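Local coordinates for protein catechol 1,2-dioxygenase (Burkholderia vietnamiensis, PDB 5TD3) that probably catalyses the intradiol cleavage of catechol by dioxygen to cis,cis-muconate, and binds zinc and phosphatidylethanolamine in this crystal form, at residues R17-L22 and D51-I56; A25-N30 and R47-L52; L106-G111 and A308-V313. All coordinates share one frame; numbering follows the deposited sequence.

Contact 1. Residues R17-L22 and D51-I56. With PTY (phosphatidylethanolamine), chain J.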
loop_
_atom_site.group_PDB
_atom_site.type_symbol
_atom_site.label_atom_id
_atom_site.label_comp_id
_atom_site.label_asym_id
_atom_site.label_seq_id
_atom_site.Cartn_x
_atom_site.Cartn_y
_atom_site.Cartn_z
ATOM N N ARG A 17 -3.392 15.826 -23.398
ATOM C CA ARG A 17 -3.365 16.983 -22.506
ATOM C C ARG A 17 -4.184 16.715 -21.248
ATOM O O ARG A 17 -3.788 17.112 -20.143
ATOM C CB ARG A 17 -3.881 18.231 -23.233
ATOM N N GLU A 18 -5.313 16.011 -21.390
ATOM C CA GLU A 18 -6.185 15.773 -20.242
ATOM C C GLU A 18 -5.489 14.957 -19.160
ATOM O O GLU A 18 -5.617 15.261 -17.967
ATOM C CB GLU A 18 -7.468 15.066 -20.675
ATOM C CG GLU A 18 -8.318 14.696 -19.484
ATOM C CD GLU A 18 -9.657 14.097 -19.844
ATOM O OE1 GLU A 18 -9.822 13.652 -20.997
ATOM O OE2 GLU A 18 -10.529 14.044 -18.943
ATOM N N VAL A 19 -4.766 13.907 -19.555
ATOM C CA VAL A 19 -4.051 13.077 -18.587
ATOM C C VAL A 19 -2.894 13.854 -17.969
ATOM O O VAL A 19 -2.648 13.772 -16.760
ATOM C CB VAL A 19 -3.572 11.777 -19.259
ATOM C CG1 VAL A 19 -2.592 11.033 -18.358
ATOM C CG2 VAL A 19 -4.761 10.889 -19.591
ATOM N N GLN A 20 -2.158 14.609 -18.785
ATOM C CA GLN A 20 -1.045 15.390 -18.255
ATOM C C GLN A 20 -1.531 16.453 -17.276
ATOM O O GLN A 20 -0.916 16.665 -16.226
ATOM C CB GLN A 20 -0.244 16.011 -19.400
ATOM C CG GLN A 20 0.487 14.958 -20.226
ATOM C CD GLN A 20 1.453 14.146 -19.379
ATOM O OE1 GLN A 20 2.305 14.704 -18.686
ATOM N NE2 GLN A 20 1.303 12.825 -19.405
ATOM N N ASP A 21 -2.634 17.134 -17.600
ATOM C CA ASP A 21 -3.202 18.095 -16.658
ATOM C C ASP A 21 -3.655 17.404 -15.375
ATOM O O ASP A 21 -3.478 17.942 -14.275
ATOM C CB ASP A 21 -4.375 18.835 -17.299
ATOM C CG ASP A 21 -3.936 19.869 -18.305
ATOM O OD1 ASP A 21 -2.768 20.310 -18.249
ATOM O OD2 ASP A 21 -4.768 20.255 -19.146
ATOM N N LEU A 22 -4.252 16.214 -15.495
ATOM C CA LEU A 22 -4.704 15.481 -14.309
ATOM C C LEU A 22 -3.536 15.154 -13.389
ATOM O O LEU A 22 -3.621 15.345 -12.167
ATOM C CB LEU A 22 -5.429 14.198 -14.723
ATOM C CG LEU A 22 -5.926 13.308 -13.581
ATOM C CD1 LEU A 22 -6.874 14.071 -12.678
ATOM C CD2 LEU A 22 -6.616 12.041 -14.105
ATOM N N ASP A 51 4.368 7.449 -13.570
ATOM C CA ASP A 51 4.837 6.132 -13.993
ATOM C C ASP A 51 3.718 5.097 -13.927
ATOM O O ASP A 51 3.604 4.238 -14.810
ATOM C CB ASP A 51 6.023 5.699 -13.124
ATOM C CG ASP A 51 7.293 6.502 -13.411
ATOM O OD1 ASP A 51 7.332 7.238 -14.415
ATOM O OD2 ASP A 51 8.256 6.413 -12.616
ATOM N N LEU A 52 2.898 5.147 -12.877
ATOM C CA LEU A 52 1.787 4.204 -12.768
ATOM C C LEU A 52 0.794 4.403 -13.905
ATOM O O LEU A 52 0.345 3.434 -14.531
ATOM C CB LEU A 52 1.097 4.346 -11.405
ATOM C CG LEU A 52 -0.192 3.543 -11.190
ATOM C CD1 LEU A 52 0.001 2.052 -11.450
ATOM C CD2 LEU A 52 -0.694 3.775 -9.774
ATOM N N PHE A 53 0.430 5.657 -14.185
ATOM C CA PHE A 53 -0.477 5.919 -15.298
ATOM C C PHE A 53 0.089 5.387 -16.607
ATOM O O PHE A 53 -0.652 4.852 -17.436
ATOM C CB PHE A 53 -0.755 7.416 -15.441
ATOM C CG PHE A 53 -1.703 7.980 -14.419
ATOM C CD1 PHE A 53 -2.053 7.270 -13.284
ATOM C CD2 PHE A 53 -2.243 9.244 -14.607
ATOM C CE1 PHE A 53 -2.916 7.811 -12.351
ATOM C CE2 PHE A 53 -3.107 9.795 -13.673
ATOM C CZ PHE A 53 -3.445 9.079 -12.548
ATOM N N LYS A 54 1.397 5.551 -16.822
ATOM C CA LYS A 54 1.998 5.097 -18.072
ATOM C C LYS A 54 2.046 3.573 -18.155
ATOM O O LYS A 54 1.827 3.001 -19.228
ATOM C CB LYS A 54 3.401 5.685 -18.217
ATOM C CG LYS A 54 4.026 5.423 -19.571
ATOM C CD LYS A 54 5.379 6.102 -19.687
ATOM C CE LYS A 54 5.857 6.084 -21.126
ATOM N NZ LYS A 54 5.759 4.725 -21.730
ATOM N N ALA A 55 2.333 2.899 -17.036
ATOM C CA ALA A 55 2.327 1.438 -17.039
ATOM C C ALA A 55 0.928 0.889 -17.318
ATOM O O ALA A 55 0.778 -0.090 -18.056
ATOM C CB ALA A 55 2.858 0.902 -15.711
ATOM N N ILE A 56 -0.102 1.496 -16.718
ATOM C CA ILE A 56 -1.480 1.090 -16.990
ATOM C C ILE A 56 -1.781 1.234 -18.473
ATOM O O ILE A 56 -2.365 0.337 -19.091
ATOM C CB ILE A 56 -2.461 1.912 -16.133
ATOM C CG1 ILE A 56 -2.386 1.466 -14.670
ATOM C CG2 ILE A 56 -3.890 1.815 -16.691
ATOM C CD1 ILE A 56 -3.056 2.399 -13.726
HETATM C C1 PTY J . 7.777 12.000 5.094
HETATM C C2 PTY J . 3.462 10.885 10.372
HETATM C C3 PTY J . 3.804 11.443 8.967
HETATM O O4 PTY J . 7.851 12.472 3.731
HETATM C C5 PTY J . 6.196 10.815 6.625
HETATM C C6 PTY J . 6.370 11.500 5.297
HETATM O O7 PTY J . 6.141 10.497 4.257
HETATM C C8 PTY J . 4.883 10.261 3.853
HETATM O O10 PTY J . 3.923 10.846 4.279
HETATM C C11 PTY J . 4.849 9.167 2.824
HETATM C C12 PTY J . 3.948 9.434 1.627
HETATM C C13 PTY J . 4.074 8.362 0.546
HETATM C C14 PTY J . 3.193 8.611 -0.658
HETATM C C15 PTY J . 3.409 7.689 -1.847
HETATM C C16 PTY J . 2.459 8.009 -2.993
HETATM C C17 PTY J . 2.656 7.228 -4.278
HETATM C C18 PTY J . 1.717 7.678 -5.388
HETATM C C19 PTY J . 1.777 6.906 -6.701
HETATM C C20 PTY J . 1.087 5.549 -6.720
HETATM C C21 PTY J . 1.917 4.424 -6.124
HETATM C C22 PTY J . 1.410 3.011 -6.400
HETATM C C23 PTY J . 2.341 1.904 -5.916
HETATM C C24 PTY J . 3.788 2.092 -6.348
HETATM C C25 PTY J . 3.978 2.224 -7.852
HETATM C C26 PTY J . 5.275 2.913 -8.247
HETATM C C27 PTY J . 5.323 3.307 -9.707
HETATM C C28 PTY J . 5.227 2.108 -10.621
HETATM C C29 PTY J . 4.832 2.484 -12.022
HETATM C C30 PTY J . 8.855 12.028 2.975
HETATM C C31 PTY J . 8.679 12.443 1.544
HETATM O O30 PTY J . 9.770 11.375 3.397
HETATM C C32 PTY J . 7.867 11.440 0.734
HETATM C C33 PTY J . 8.619 10.147 0.491
HETATM C C34 PTY J . 7.797 9.069 -0.191
HETATM C C35 PTY J . 8.639 7.912 -0.688
HETATM C C36 PTY J . 7.845 6.775 -1.292
HETATM C C37 PTY J . 8.711 5.789 -2.044
HETATM C C38 PTY J . 8.011 4.490 -2.343
HETATM C C39 PTY J . 7.978 3.544 -1.161
HETATM C C40 PTY J . 6.733 2.687 -1.071
HETATM C C41 PTY J . 6.305 2.031 -2.369
HETATM C C42 PTY J . 5.171 2.758 -3.076
HETATM C C43 PTY J . 4.191 3.403 -2.114
HETATM C C44 PTY J . 2.927 3.878 -2.777
HETATM P P1 PTY J . 6.471 12.181 9.014
HETATM O O11 PTY J . 4.873 12.415 9.109
HETATM O O12 PTY J . 6.866 11.207 10.129
HETATM O O13 PTY J . 7.196 13.455 9.256
HETATM O O14 PTY J . 6.953 11.523 7.631
HETATM N N1 PTY J . 4.372 9.763 10.609
#
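Val19 and Leu22, one helical turn apart on helix 17-26, rest against the ring of Phe53 on helix 39-59, an economical example of one ring meeting two aliphatic side chains. The Val19 methyl CG1 arrives at the ring edge, near its plane, and lies 4.2 Å from Phe53 CD2. Leu22 comes in almost at right angles to the Phe53 side chain, bringing its CD2 methyl to 4.2 Å from Phe53 CE2 at an oblique approach. Both methyls therefore lie on the CD2-CE2 flank of the ring. Phe53 reaches them with CG anti to its own carbonyl carbon (chi1 -76°), and Val19 offers CG1 because that methyl stands anti to the backbone N (169°). All three side chains are buried, and the second subunit helps to seal them in: its Tyr94 stacks on the Phe53 ring and packs on Val19, while its Gly90 meets Leu22. The outer side of helix 17-26 is looser, where Glu18 and Asp21 are exposed and take no part in the packing. On helix 39-59 a lipid chain takes the flank that Phe53 leaves: C29 of phosphatidylethanolamine lies 3.4 Å from Leu52 N. Farther up the same chain, C20 is 4.0 Å from Leu52 CD2. Helices that pack within a subunit, are covered by the second subunit and enclose phospholipid tails are characteristic of the N-terminal helical domain of dimeric intradiol dioxygenases.

Contact 2. Residues A25-N30 and R47-L52. With PTY (phosphatidylethanolamine), chain J.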
loop_
_atom_site.group_PDB
_atom_site.type_symbol
_atom_site.label_atom_id
_atom_site.label_comp_id
_atom_site.label_asym_id
_atom_site.label_seq_id
_atom_site.Cartn_x
_atom_site.Cartn_y
_atom_site.Cartn_z
ATOM N N ALA A 25 -2.290 18.262 -11.546
ATOM C CA ALA A 25 -3.223 18.703 -10.514
ATOM C C ALA A 25 -3.155 17.794 -9.295
ATOM O O ALA A 25 -3.096 18.271 -8.155
ATOM C CB ALA A 25 -4.644 18.739 -11.072
ATOM N N ALA A 26 -3.118 16.478 -9.520
ATOM C CA ALA A 26 -3.155 15.534 -8.410
ATOM C C ALA A 26 -1.915 15.632 -7.532
ATOM O O ALA A 26 -1.987 15.305 -6.340
ATOM C CB ALA A 26 -3.296 14.111 -8.938
ATOM N N SER A 27 -0.788 16.090 -8.089
ATOM C CA SER A 27 0.498 16.083 -7.395
ATOM C C SER A 27 0.937 17.457 -6.913
ATOM O O SER A 27 2.085 17.609 -6.467
ATOM C CB SER A 27 1.586 15.504 -8.300
ATOM O OG SER A 27 1.146 14.318 -8.923
ATOM N N SER A 28 0.075 18.466 -6.989
ATOM C CA SER A 28 0.478 19.810 -6.606
ATOM C C SER A 28 -0.589 20.426 -5.716
ATOM O O SER A 28 -1.689 19.886 -5.567
ATOM C CB SER A 28 0.736 20.681 -7.844
ATOM O OG SER A 28 -0.446 20.822 -8.610
ATOM N N ALA A 29 -0.256 21.567 -5.110
ATOM C CA ALA A 29 -1.158 22.199 -4.159
ATOM C C ALA A 29 -2.345 22.854 -4.871
ATOM O O ALA A 29 -2.281 23.197 -6.055
ATOM C CB ALA A 29 -0.408 23.241 -3.327
ATOM N N ASN A 30 -3.431 23.049 -4.130
ATOM C CA ASN A 30 -4.592 23.752 -4.687
ATOM C C ASN A 30 -4.240 25.203 -4.983
ATOM O O ASN A 30 -3.597 25.866 -4.171
ATOM C CB ASN A 30 -5.791 23.706 -3.734
ATOM C CG ASN A 30 -6.245 22.285 -3.415
ATOM O OD1 ASN A 30 -6.438 21.939 -2.252
ATOM N ND2 ASN A 30 -6.407 21.462 -4.440
ATOM N N ARG A 47 6.133 11.848 -9.972
ATOM C CA ARG A 47 6.876 10.839 -10.712
ATOM C C ARG A 47 6.231 9.461 -10.587
ATOM O O ARG A 47 6.021 8.776 -11.592
ATOM C CB ARG A 47 8.323 10.814 -10.221
ATOM C CG ARG A 47 9.162 9.661 -10.773
ATOM C CD ARG A 47 9.196 9.631 -12.306
ATOM N NE ARG A 47 10.016 8.505 -12.733
ATOM C CZ ARG A 47 11.306 8.604 -13.055
ATOM N NH1 ARG A 47 11.920 9.787 -13.012
ATOM N NH2 ARG A 47 11.989 7.516 -13.399
ATOM N N LEU A 48 5.891 9.037 -9.363
ATOM C CA LEU A 48 5.371 7.682 -9.192
ATOM C C LEU A 48 3.980 7.543 -9.796
ATOM O O LEU A 48 3.668 6.517 -10.415
ATOM C CB LEU A 48 5.355 7.286 -7.712
ATOM C CG LEU A 48 6.738 7.222 -7.053
ATOM C CD1 LEU A 48 6.625 6.796 -5.597
ATOM C CD2 LEU A 48 7.616 6.265 -7.816
ATOM N N LEU A 49 3.146 8.573 -9.649
ATOM C CA LEU A 49 1.806 8.544 -10.233
ATOM C C LEU A 49 1.870 8.565 -11.751
ATOM O O LEU A 49 1.167 7.798 -12.418
ATOM C CB LEU A 49 0.995 9.731 -9.719
ATOM C CG LEU A 49 -0.491 9.756 -10.057
ATOM C CD1 LEU A 49 -1.254 8.621 -9.361
ATOM C CD2 LEU A 49 -1.041 11.119 -9.649
ATOM N N GLY A 50 2.736 9.409 -12.310
ATOM C CA GLY A 50 2.933 9.406 -13.751
ATOM C C GLY A 50 3.412 8.065 -14.269
ATOM O O GLY A 50 2.919 7.569 -15.282
ATOM N N ASP A 51 4.368 7.449 -13.570
ATOM C CA ASP A 51 4.837 6.132 -13.993
ATOM C C ASP A 51 3.718 5.097 -13.927
ATOM O O ASP A 51 3.604 4.238 -14.810
ATOM C CB ASP A 51 6.023 5.699 -13.124
ATOM C CG ASP A 51 7.293 6.502 -13.411
ATOM O OD1 ASP A 51 7.332 7.238 -14.415
ATOM O OD2 ASP A 51 8.256 6.413 -12.616
ATOM N N LEU A 52 2.898 5.147 -12.877
ATOM C CA LEU A 52 1.787 4.204 -12.768
ATOM C C LEU A 52 0.794 4.403 -13.905
ATOM O O LEU A 52 0.345 3.434 -14.531
ATOM C CB LEU A 52 1.097 4.346 -11.405
ATOM C CG LEU A 52 -0.192 3.543 -11.190
ATOM C CD1 LEU A 52 0.001 2.052 -11.450
ATOM C CD2 LEU A 52 -0.694 3.775 -9.774
HETATM C C1 PTY J . 7.777 12.000 5.094
HETATM C C2 PTY J . 3.462 10.885 10.372
HETATM C C3 PTY J . 3.804 11.443 8.967
HETATM O O4 PTY J . 7.851 12.472 3.731
HETATM C C5 PTY J . 6.196 10.815 6.625
HETATM C C6 PTY J . 6.370 11.500 5.297
HETATM O O7 PTY J . 6.141 10.497 4.257
HETATM C C8 PTY J . 4.883 10.261 3.853
HETATM O O10 PTY J . 3.923 10.846 4.279
HETATM C C11 PTY J . 4.849 9.167 2.824
HETATM C C12 PTY J . 3.948 9.434 1.627
HETATM C C13 PTY J . 4.074 8.362 0.546
HETATM C C14 PTY J . 3.193 8.611 -0.658
HETATM C C15 PTY J . 3.409 7.689 -1.847
HETATM C C16 PTY J . 2.459 8.009 -2.993
HETATM C C17 PTY J . 2.656 7.228 -4.278
HETATM C C18 PTY J . 1.717 7.678 -5.388
HETATM C C19 PTY J . 1.777 6.906 -6.701
HETATM C C20 PTY J . 1.087 5.549 -6.720
HETATM C C21 PTY J . 1.917 4.424 -6.124
HETATM C C22 PTY J . 1.410 3.011 -6.400
HETATM C C23 PTY J . 2.341 1.904 -5.916
HETATM C C24 PTY J . 3.788 2.092 -6.348
HETATM C C25 PTY J . 3.978 2.224 -7.852
HETATM C C26 PTY J . 5.275 2.913 -8.247
HETATM C C27 PTY J . 5.323 3.307 -9.707
HETATM C C28 PTY J . 5.227 2.108 -10.621
HETATM C C29 PTY J . 4.832 2.484 -12.022
HETATM C C30 PTY J . 8.855 12.028 2.975
HETATM C C31 PTY J . 8.679 12.443 1.544
HETATM O O30 PTY J . 9.770 11.375 3.397
HETATM C C32 PTY J . 7.867 11.440 0.734
HETATM C C33 PTY J . 8.619 10.147 0.491
HETATM C C34 PTY J . 7.797 9.069 -0.191
HETATM C C35 PTY J . 8.639 7.912 -0.688
HETATM C C36 PTY J . 7.845 6.775 -1.292
HETATM C C37 PTY J . 8.711 5.789 -2.044
HETATM C C38 PTY J . 8.011 4.490 -2.343
HETATM C C39 PTY J . 7.978 3.544 -1.161
HETATM C C40 PTY J . 6.733 2.687 -1.071
HETATM C C41 PTY J . 6.305 2.031 -2.369
HETATM C C42 PTY J . 5.171 2.758 -3.076
HETATM C C43 PTY J . 4.191 3.403 -2.114
HETATM C C44 PTY J . 2.927 3.878 -2.777
HETATM P P1 PTY J . 6.471 12.181 9.014
HETATM O O11 PTY J . 4.873 12.415 9.109
HETATM O O12 PTY J . 6.866 11.207 10.129
HETATM O O13 PTY J . 7.196 13.455 9.256
HETATM O O14 PTY J . 6.953 11.523 7.631
HETATM N N1 PTY J . 4.372 9.763 10.609
#
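Ser27 and Leu49 approach within 8.2 Å between their CA atoms, where helix 17-26 gives out and the chain turns away from the continuing helix 39-59. This is helix-end packing in the N-terminal helical domain, at the wall of its lipid pocket. A single methyl does most of the work: Leu49 CD2 lies 3.8 Å from Ala26 CB, with CG held anti to the Leu49 backbone N (chi1 -171°) and so directed at the helix terminus. The same methyl passes 3.9 Å from Ser27 OG, a more doubtful touch because Ser27 adopts two conformations. That hydroxyl finds its polar partner in Leu23 O, one turn back, so it can lie beside a hydrocarbon surface without being left unpaired. All three residues are buried, and Leu89 of the second subunit also packs on Ala26.

Away from the helix end, the lipid lies along helix 39-59. Its C19 atom comes within 3.7 Å of both Leu49 N and Leu48 CB, while Leu48 CD2 is 4.1 Å from C26. Farther round the helix the character becomes ionic: Arg47 NH2 pairs with Asp58 of the second subunit, and Arg47 NE donates to Asp51 OD2 at 2.7 Å, in the guanidinium plane and on the syn side of the carboxylate.

Contact 3. Residues L106-G111 and A308-V313. With EDO (1,2-ethanediol), chain H.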
loop_
_atom_site.group_PDB
_atom_site.type_symbol
_atom_site.label_atom_id
_atom_site.label_comp_id
_atom_site.label_asym_id
_atom_site.label_seq_id
_atom_site.Cartn_x
_atom_site.Cartn_y
_atom_site.Cartn_z
ATOM N N LEU A 106 32.767 7.020 -3.095
ATOM C CA LEU A 106 33.491 7.793 -2.091
ATOM C C LEU A 106 34.719 7.075 -1.553
ATOM O O LEU A 106 35.365 7.589 -0.633
ATOM C CB LEU A 106 32.575 8.147 -0.912
ATOM C CG LEU A 106 31.380 9.069 -1.142
ATOM C CD1 LEU A 106 30.445 9.019 0.050
ATOM C CD2 LEU A 106 31.842 10.488 -1.407
ATOM N N GLY A 107 35.065 5.915 -2.104
ATOM C CA GLY A 107 36.203 5.174 -1.590
ATOM C C GLY A 107 36.057 4.651 -0.174
ATOM O O GLY A 107 37.059 4.490 0.527
ATOM N N LEU A 108 34.837 4.374 0.269
ATOM C CA LEU A 108 34.633 3.779 1.592
ATOM C C LEU A 108 34.606 2.254 1.473
ATOM O O LEU A 108 33.609 1.599 1.774
ATOM C CB LEU A 108 33.366 4.317 2.248
ATOM C CG LEU A 108 33.474 5.752 2.759
ATOM C CD1 LEU A 108 32.098 6.440 2.766
ATOM C CD2 LEU A 108 34.154 5.797 4.122
ATOM N N ASP A 109 35.707 1.688 0.967
ATOM C CA ASP A 109 35.744 0.250 0.742
ATOM C C ASP A 109 36.580 -0.486 1.784
ATOM O O ASP A 109 37.437 0.086 2.465
ATOM C CB ASP A 109 36.306 -0.060 -0.650
ATOM C CG ASP A 109 35.865 0.943 -1.699
ATOM O OD1 ASP A 109 34.651 1.005 -1.987
ATOM O OD2 ASP A 109 36.741 1.654 -2.245
ATOM N N GLY A 110 36.369 -1.802 1.831
ATOM C CA GLY A 110 37.099 -2.673 2.724
ATOM C C GLY A 110 36.376 -3.041 4.004
ATOM O O GLY A 110 36.855 -3.921 4.727
ATOM N N GLY A 111 35.254 -2.400 4.317
ATOM C CA GLY A 111 34.521 -2.792 5.501
ATOM C C GLY A 111 33.726 -4.061 5.329
ATOM O O GLY A 111 33.553 -4.595 4.232
ATOM N N ALA A 308 29.555 13.192 9.940
ATOM C CA ALA A 308 28.165 12.819 9.709
ATOM C C ALA A 308 28.088 11.418 9.123
ATOM O O ALA A 308 28.877 11.062 8.242
ATOM C CB ALA A 308 27.475 13.812 8.770
ATOM N N ASP A 309 27.135 10.622 9.615
ATOM C CA ASP A 309 26.945 9.257 9.128
ATOM C C ASP A 309 26.008 9.343 7.931
ATOM O O ASP A 309 24.796 9.510 8.085
ATOM C CB ASP A 309 26.382 8.356 10.223
ATOM C CG ASP A 309 26.308 6.886 9.806
ATOM O OD1 ASP A 309 26.309 6.594 8.591
ATOM O OD2 ASP A 309 26.238 6.012 10.699
ATOM N N ASN A 310 26.572 9.205 6.735
ATOM C CA ASN A 310 25.835 9.425 5.500
ATOM C C ASN A 310 25.010 8.218 5.062
ATOM O O ASN A 310 24.415 8.260 3.980
ATOM C CB ASN A 310 26.804 9.854 4.389
ATOM C CG ASN A 310 27.873 8.811 4.089
ATOM O OD1 ASN A 310 27.988 7.794 4.765
ATOM N ND2 ASN A 310 28.663 9.068 3.057
ATOM N N GLN A 311 24.941 7.149 5.866
ATOM C CA GLN A 311 24.163 5.983 5.462
ATOM C C GLN A 311 23.298 5.398 6.575
ATOM O O GLN A 311 22.595 4.410 6.326
ATOM C CB GLN A 311 25.093 4.898 4.890
ATOM C CG GLN A 311 26.255 4.524 5.789
ATOM C CD GLN A 311 25.869 3.463 6.800
ATOM O OE1 GLN A 311 25.567 2.320 6.441
ATOM N NE2 GLN A 311 25.848 3.842 8.069
ATOM N N ILE A 312 23.288 5.992 7.769
ATOM C CA ILE A 312 22.416 5.503 8.832
ATOM C C ILE A 312 20.966 5.743 8.440
ATOM O O ILE A 312 20.632 6.739 7.780
ATOM C CB ILE A 312 22.751 6.164 10.180
ATOM C CG1 ILE A 312 21.937 5.503 11.305
ATOM C CG2 ILE A 312 22.536 7.657 10.111
ATOM C CD1 ILE A 312 22.335 5.949 12.694
ATOM N N VAL A 313 20.094 4.812 8.818
ATOM C CA VAL A 313 18.729 4.778 8.308
ATOM C C VAL A 313 17.752 4.943 9.458
ATOM O O VAL A 313 17.875 4.262 10.479
ATOM C CB VAL A 313 18.452 3.476 7.542
ATOM C CG1 VAL A 313 16.942 3.355 7.209
ATOM C CG2 VAL A 313 19.297 3.441 6.256
HETATM C C1 EDO H . 26.242 5.678 14.399
HETATM O O1 EDO H . 26.182 6.534 13.250
HETATM C C2 EDO H . 27.710 5.529 14.762
HETATM O O2 EDO H . 28.167 4.184 14.586
#
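Leu106 and Asn310 meet from opposite directions, the Leu106 methyl CD1 lying 3.5 Å from Asn310 ND2. Leu108 adds a more distant touch, its CD1 being 4.3 Å from Asn310 ND2, so two leucine methyls border the amide nitrogen in a small contact at the surface. Asn310 reaches them with CG between its backbone N and carbonyl carbon (chi1 61°), and the other end of the amide is tied down, since Asn310 OD1 accepts from Arg246 NH1.

Each side also contains a local turn. Gly107, with positive phi, closes helix 91-105 in a Schellman motif, and Leu108 follows at the centre of an inverse gamma turn; these turns lie beside Leu106 and Leu108, which face the 308-313 loop. On that loop Asp309 OD1 takes two good bonds. Gln311 NE2 donates an N-H to the syn lone pair at 2.8 Å, nearly straight at 170°, while Gln311 N comes from the anti side at 3.1 Å. Asp309 OD2 accepts from Lys247 N and from O1 of an ethanediol, probably a crystallisation additive, at 2.6 Å. Gln311 in turn reaches Arg114 NH2 through OE1. Here an Asx turn that begins at Asp309 sets Asn310 against the linker that leaves helix 91-105, joining the helical part of the chain to the loop between strands 292-300 and 318-319.

In the fold
Contacts 1 and 2 are successive portions of one interface, between helix 17-26 and helix 39-59: their centres are 9 Å apart, their segments share Asp51 and Leu52, and both line the same phosphatidylethanolamine. They lie about 35 and 31 Å from the centre of the chain. Contact 3 opens only after both have closed along the sequence; its centre is 38 Å from that of contact 1 and 33 Å from that of contact 2. The first two lie in the lipid-binding helical part, whereas the third joins the end of helix 91-105 to a loop of the beta-rich part, beyond strand 292-300; all three have residues near the second subunit.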